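Local coordinates for protein cytosolic phospholipase A2 delta (Homo sapiens, PDB 5IZ5) that hydrolyses glycerophospholipids at the sn-2 position in a calcium-dependent manner, with a preference for linoleic acid there, at residues Ser23-Thr29 with Arg81-Gln87; Glu567-Thr571 with Ala766-Leu772. The protein carries 3 engineered substitutions. One frame throughout, in Å; residues are numbered along the deposited sequence.

Interaction 1 (Ser23-Thr29 with Arg81-Gln87); sequences STCWQLT and RFLIQSQ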
loop_
_atom_site.group_PDB
_atom_site.type_symbol
_atom_site.label_atom_id
_atom_site.label_comp_id
_atom_site.label_asym_id
_atom_site.label_seq_id
_atom_site.Cartn_x
_atom_site.Cartn_y
_atom_site.Cartn_z
ATOM N N SER B 23 25.889 -12.099 -10.278
ATOM C CA SER B 23 25.679 -11.851 -11.704
ATOM C C SER B 23 26.602 -10.758 -12.251
ATOM O O SER B 23 26.706 -9.691 -11.665
ATOM C CB SER B 23 24.232 -11.442 -11.945
ATOM O OG SER B 23 24.026 -11.205 -13.326
ATOM N N THR B 24 27.243 -11.018 -13.386
ATOM C CA THR B 24 28.224 -10.097 -13.974
ATOM C C THR B 24 27.613 -8.998 -14.865
ATOM O O THR B 24 26.651 -9.246 -15.595
ATOM C CB THR B 24 29.289 -10.901 -14.754
ATOM O OG1 THR B 24 30.487 -10.129 -14.901
ATOM C CG2 THR B 24 28.798 -11.329 -16.123
ATOM N N CYS B 25 28.189 -7.793 -14.804
ATOM C CA CYS B 25 27.719 -6.637 -15.582
ATOM C C CYS B 25 28.405 -6.510 -16.944
ATOM O O CYS B 25 29.519 -6.980 -17.131
ATOM C CB CYS B 25 27.922 -5.336 -14.785
ATOM S SG CYS B 25 26.981 -5.273 -13.232
ATOM N N TRP B 26 27.720 -5.872 -17.889
ATOM C CA TRP B 26 28.285 -5.545 -19.197
ATOM C C TRP B 26 28.505 -4.043 -19.288
ATOM O O TRP B 26 27.926 -3.280 -18.513
ATOM C CB TRP B 26 27.336 -5.973 -20.314
ATOM C CG TRP B 26 27.034 -7.462 -20.332
ATOM C CD1 TRP B 26 27.836 -8.469 -19.873
ATOM C CD2 TRP B 26 25.854 -8.099 -20.853
ATOM N NE1 TRP B 26 27.228 -9.688 -20.062
ATOM C CE2 TRP B 26 26.012 -9.492 -20.663
ATOM C CE3 TRP B 26 24.678 -7.630 -21.456
ATOM C CZ2 TRP B 26 25.036 -10.420 -21.057
ATOM C CZ3 TRP B 26 23.707 -8.554 -21.849
ATOM C CH2 TRP B 26 23.895 -9.933 -21.646
ATOM N N GLN B 27 29.342 -3.615 -20.229
ATOM C CA GLN B 27 29.473 -2.192 -20.530
ATOM C C GLN B 27 28.677 -1.830 -21.782
ATOM O O GLN B 27 28.866 -2.448 -22.824
ATOM C CB GLN B 27 30.937 -1.805 -20.726
ATOM C CG GLN B 27 31.086 -0.355 -21.181
ATOM C CD GLN B 27 32.467 -0.026 -21.691
ATOM O OE1 GLN B 27 32.637 0.311 -22.863
ATOM N NE2 GLN B 27 33.462 -0.125 -20.819
ATOM N N LEU B 28 27.803 -0.826 -21.680
ATOM C CA LEU B 28 27.056 -0.317 -22.839
ATOM C C LEU B 28 27.608 1.032 -23.300
ATOM O O LEU B 28 27.692 1.974 -22.511
ATOM C CB LEU B 28 25.560 -0.167 -22.517
ATOM C CG LEU B 28 24.657 0.316 -23.667
ATOM C CD1 LEU B 28 24.640 -0.692 -24.808
ATOM C CD2 LEU B 28 23.236 0.596 -23.183
ATOM N N THR B 29 27.969 1.128 -24.577
ATOM C CA THR B 29 28.303 2.426 -25.177
ATOM C C THR B 29 27.112 2.892 -26.017
ATOM O O THR B 29 26.657 2.181 -26.919
ATOM C CB THR B 29 29.599 2.412 -26.022
ATOM O OG1 THR B 29 29.335 1.898 -27.332
ATOM C CG2 THR B 29 30.679 1.574 -25.361
ATOM N N ARG B 81 28.856 5.977 -21.729
ATOM C CA ARG B 81 29.052 4.603 -21.250
ATOM C C ARG B 81 28.349 4.309 -19.931
ATOM O O ARG B 81 28.479 5.071 -18.973
ATOM C CB ARG B 81 30.543 4.323 -21.094
ATOM C CG ARG B 81 31.219 3.995 -22.406
ATOM C CD ARG B 81 32.731 4.198 -22.308
ATOM N NE ARG B 81 33.209 5.297 -23.146
ATOM C CZ ARG B 81 33.347 6.569 -22.763
ATOM N NH1 ARG B 81 33.040 6.963 -21.528
ATOM N NH2 ARG B 81 33.799 7.463 -23.635
ATOM N N PHE B 82 27.610 3.197 -19.907
ATOM C CA PHE B 82 26.930 2.697 -18.714
ATOM C C PHE B 82 27.413 1.292 -18.341
ATOM O O PHE B 82 27.703 0.481 -19.216
ATOM C CB PHE B 82 25.429 2.570 -18.987
ATOM C CG PHE B 82 24.716 3.879 -19.259
ATOM C CD1 PHE B 82 24.135 4.590 -18.221
ATOM C CD2 PHE B 82 24.569 4.365 -20.554
ATOM C CE1 PHE B 82 23.448 5.773 -18.458
ATOM C CE2 PHE B 82 23.881 5.555 -20.802
ATOM C CZ PHE B 82 23.318 6.259 -19.751
ATOM N N LEU B 83 27.462 0.988 -17.048
ATOM C CA LEU B 83 27.550 -0.402 -16.599
ATOM C C LEU B 83 26.126 -0.971 -16.482
ATOM O O LEU B 83 25.271 -0.387 -15.817
ATOM C CB LEU B 83 28.319 -0.517 -15.278
ATOM C CG LEU B 83 29.254 -1.746 -15.182
ATOM C CD1 LEU B 83 30.261 -1.786 -16.330
ATOM C CD2 LEU B 83 29.997 -1.796 -13.853
ATOM N N ILE B 84 25.883 -2.098 -17.155
ATOM C CA ILE B 84 24.555 -2.698 -17.271
ATOM C C ILE B 84 24.501 -4.075 -16.593
ATOM O O ILE B 84 25.303 -4.963 -16.895
ATOM C CB ILE B 84 24.172 -2.851 -18.763
ATOM C CG1 ILE B 84 24.062 -1.472 -19.442
ATOM C CG2 ILE B 84 22.883 -3.651 -18.934
ATOM C CD1 ILE B 84 23.062 -0.520 -18.818
ATOM N N GLN B 85 23.553 -4.239 -15.675
ATOM C CA GLN B 85 23.273 -5.527 -15.029
ATOM C C GLN B 85 22.193 -6.249 -15.827
ATOM O O GLN B 85 21.052 -5.797 -15.900
ATOM C CB GLN B 85 22.831 -5.307 -13.578
ATOM C CG GLN B 85 22.376 -6.537 -12.811
ATOM C CD GLN B 85 23.338 -7.701 -12.924
ATOM O OE1 GLN B 85 23.059 -8.677 -13.615
ATOM N NE2 GLN B 85 24.472 -7.606 -12.244
ATOM N N SER B 86 22.564 -7.374 -16.431
ATOM C CA SER B 86 21.662 -8.125 -17.314
ATOM C C SER B 86 20.423 -8.686 -16.603
ATOM O O SER B 86 19.402 -8.921 -17.237
ATOM C CB SER B 86 22.421 -9.276 -17.988
ATOM O OG SER B 86 22.912 -10.200 -17.024
ATOM N N GLN B 87 20.514 -8.896 -15.293
ATOM C CA GLN B 87 19.415 -9.471 -14.514
ATOM C C GLN B 87 18.303 -8.490 -14.108
ATOM O O GLN B 87 17.287 -8.911 -13.516
ATOM C CB GLN B 87 19.968 -10.115 -13.251
ATOM C CG GLN B 87 20.828 -11.343 -13.471
ATOM C CD GLN B 87 20.180 -12.372 -14.381
ATOM O OE1 GLN B 87 20.361 -12.313 -15.594
ATOM N NE2 GLN B 87 19.422 -13.306 -13.814
#
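Two neighbouring antiparallel strands of the N-terminal C2 domain, a beta sandwich, meet here. Residues 25-29 belong to strand 21-36 and residues 81-85 to strand 75-85. The two short strand axes come within 4.5 Å, and their directions differ by 148°.

Four backbone hydrogen bonds join them. Trp26 and Ile84 form one hydrogen-bonded pair, with Trp26 N to Ile84 O at 2.8 Å and Ile84 N to Trp26 O at 2.7 Å. Leu28 and Phe82 form the next, with Leu28 N to Phe82 O at 2.8 Å and Phe82 N to Leu28 O at 2.9 Å. Gln27 with Leu83 and Thr29 with Arg81 are non-hydrogen-bonded pairs. CA-H...O contacts supplement the ladder, as from Arg81 CA to Leu28 O at 3.2 Å.

The apolar contacts fall on both faces of the sheet. Leu28 CB lies 3.7 Å from Ile84 CG1 on the face that also carries Trp26 and Phe82. Phe82 and Ile84 on this face point into the sandwich: both touch Leu55 of strand 49-55 in the other sheet, and Phe82 meets Phe63 edge-to-face. Trp26 is partly exposed, and Ser86 CB makes a CH-pi contact over its six-membered ring, 4.1 Å from the centroid. On the other face, Cys25 CB packs 3.8 Å from Leu83 CG.

Side-chain hydrogen bonds take over beyond the ladder. Gln85 NE2 donates to Ser23 O at 3.1 Å and also bonds Glu152. Gln85 OE1 accepts from Gln87 N at 3.1 Å and from Ser23 OG at 2.7 Å.

Interaction 2 (Glu567-Thr571 with Ala766-Leu772); sequences EPLTT and ATCPYTL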
loop_
_atom_site.group_PDB
_atom_site.type_symbol
_atom_site.label_atom_id
_atom_site.label_comp_id
_atom_site.label_asym_id
_atom_site.label_seq_id
_atom_site.Cartn_x
_atom_site.Cartn_y
_atom_site.Cartn_z
ATOM N N GLU B 567 -26.975 3.447 -2.117
ATOM C CA GLU B 567 -27.528 3.518 -0.762
ATOM C C GLU B 567 -28.882 4.225 -0.737
ATOM O O GLU B 567 -29.131 5.101 -1.568
ATOM C CB GLU B 567 -26.557 4.243 0.170
ATOM C CG GLU B 567 -25.364 3.398 0.597
ATOM C CD GLU B 567 -24.832 3.765 1.971
ATOM O OE1 GLU B 567 -25.156 4.865 2.480
ATOM O OE2 GLU B 567 -24.087 2.942 2.545
ATOM N N PRO B 568 -29.757 3.862 0.225
ATOM C CA PRO B 568 -31.133 4.376 0.231
ATOM C C PRO B 568 -31.214 5.900 0.301
ATOM O O PRO B 568 -30.618 6.516 1.186
ATOM C CB PRO B 568 -31.750 3.734 1.483
ATOM C CG PRO B 568 -30.594 3.382 2.352
ATOM C CD PRO B 568 -29.486 3.022 1.406
ATOM N N LEU B 569 -31.954 6.492 -0.633
ATOM C CA LEU B 569 -32.068 7.945 -0.736
ATOM C C LEU B 569 -32.807 8.536 0.462
ATOM O O LEU B 569 -33.488 7.828 1.198
ATOM C CB LEU B 569 -32.777 8.334 -2.041
ATOM C CG LEU B 569 -32.056 7.934 -3.334
ATOM C CD1 LEU B 569 -32.998 7.977 -4.529
ATOM C CD2 LEU B 569 -30.842 8.820 -3.577
ATOM N N THR B 570 -32.656 9.844 0.649
ATOM C CA THR B 570 -33.260 10.553 1.778
ATOM C C THR B 570 -34.749 10.810 1.533
ATOM O O THR B 570 -35.279 10.493 0.464
ATOM C CB THR B 570 -32.562 11.912 2.012
ATOM O OG1 THR B 570 -32.716 12.744 0.854
ATOM C CG2 THR B 570 -31.067 11.719 2.306
ATOM N N THR B 571 -35.415 11.407 2.518
ATOM C CA THR B 571 -36.816 11.802 2.371
ATOM C C THR B 571 -36.988 12.835 1.256
ATOM O O THR B 571 -38.064 12.931 0.668
ATOM C CB THR B 571 -37.402 12.380 3.676
ATOM O OG1 THR B 571 -36.658 13.536 4.077
ATOM C CG2 THR B 571 -37.370 11.348 4.790
ATOM N N ALA B 766 -35.892 5.912 3.573
ATOM C CA ALA B 766 -35.259 7.123 4.073
ATOM C C ALA B 766 -35.268 7.010 5.589
ATOM O O ALA B 766 -35.975 6.169 6.149
ATOM C CB ALA B 766 -36.018 8.357 3.626
ATOM N N THR B 767 -34.470 7.842 6.247
ATOM C CA THR B 767 -34.256 7.752 7.701
ATOM C C THR B 767 -33.589 6.436 8.149
ATOM O O THR B 767 -33.549 6.141 9.345
ATOM C CB THR B 767 -35.561 7.965 8.511
ATOM O OG1 THR B 767 -36.399 6.802 8.419
ATOM C CG2 THR B 767 -36.318 9.198 8.021
ATOM N N CYS B 768 -33.076 5.654 7.197
ATOM C CA CYS B 768 -32.214 4.517 7.510
ATOM C C CYS B 768 -31.037 5.039 8.323
ATOM O O CYS B 768 -30.247 5.836 7.814
ATOM C CB CYS B 768 -31.699 3.860 6.227
ATOM S SG CYS B 768 -30.428 2.591 6.470
ATOM N N PRO B 769 -30.912 4.604 9.588
ATOM C CA PRO B 769 -29.850 5.114 10.447
ATOM C C PRO B 769 -28.475 4.455 10.231
ATOM O O PRO B 769 -27.531 4.770 10.960
ATOM C CB PRO B 769 -30.371 4.785 11.842
ATOM C CG PRO B 769 -31.095 3.500 11.643
ATOM C CD PRO B 769 -31.699 3.562 10.267
ATOM N N TYR B 770 -28.355 3.570 9.243
ATOM C CA TYR B 770 -27.120 2.818 9.023
ATOM C C TYR B 770 -26.387 3.274 7.765
ATOM O O TYR B 770 -25.604 2.528 7.189
ATOM C CB TYR B 770 -27.448 1.334 8.935
ATOM C CG TYR B 770 -28.263 0.831 10.107
ATOM C CD1 TYR B 770 -27.782 0.944 11.405
ATOM C CD2 TYR B 770 -29.511 0.239 9.919
ATOM C CE1 TYR B 770 -28.516 0.481 12.486
ATOM C CE2 TYR B 770 -30.254 -0.231 10.994
ATOM C CZ TYR B 770 -29.755 -0.106 12.274
ATOM O OH TYR B 770 -30.486 -0.571 13.339
ATOM N N THR B 771 -26.649 4.502 7.338
ATOM C CA THR B 771 -26.009 5.053 6.149
ATOM C C THR B 771 -24.512 5.299 6.402
ATOM O O THR B 771 -24.101 5.543 7.535
ATOM C CB THR B 771 -26.730 6.340 5.669
ATOM O OG1 THR B 771 -26.172 6.765 4.423
ATOM C CG2 THR B 771 -26.619 7.475 6.680
ATOM N N LEU B 772 -23.725 5.236 5.329
ATOM C CA LEU B 772 -22.257 5.247 5.396
ATOM C C LEU B 772 -21.682 6.267 6.371
ATOM O O LEU B 772 -20.894 5.926 7.246
ATOM C CB LEU B 772 -21.664 5.506 4.008
ATOM C CG LEU B 772 -20.141 5.436 3.868
ATOM C CD1 LEU B 772 -19.613 4.063 4.246
ATOM C CD2 LEU B 772 -19.746 5.787 2.443
#
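This is a surface contact between two irregular loops of the catalytic domain, which has the alpha/beta hydrolase architecture of cytosolic phospholipases A2. Residues 567-571 directly follow residues 557-566, which are not modelled, in the loop between helices 534-543 and 588-593. Residues 766-772 lie in the loop leading to helix 779-794. The contact buries 331 Å² in all.

Leu772 places one end of it beside the active site. Between nearest atoms, its side chain is about 4 Å from Gly334, which binds substrate, and about 6 Å from the side chain of the nucleophile Ser365. Outside the two segments, Arg337 forms a salt bridge with Glu567 OE2 and a hydrogen bond with Tyr770 O, so it links both loops.

The other end is held by close packing. Ala766 sits against the backbone of 569-571: its CB is 3.5 Å from Thr570 C and 3.5 Å from Thr571 CG2. Ala766 CA also makes a CA-H...O contact with Leu569 O at 3.4 Å. Between the two ends, Pro568 CG packs 4.1 Å from Cys768 CB.

The direct polar link is a fork at Glu567. Its OE1 accepts hydrogen bonds from Leu772 N at 3.2 Å and Thr771 OG1 at 2.9 Å.

The two contacts lie in different domains and on opposite sides of the chain's centre. Their centres are 62 Å apart, and their nearest atoms about 43 Å. They come in series along the chain: interaction 1 closes before interaction 2 opens. They share no strand, helix or sheet. Interaction 1 pairs strands 21-36 and 75-85 within the C2 domain, which mediates calcium-dependent association with lipid membranes. Interaction 2 joins two loops of the catalytic domain, 195 residues apart in sequence. One contact therefore belongs to the framework of the membrane-binding module, and the other to surface loops of the hydrolytic one, reaching the active site at Leu772.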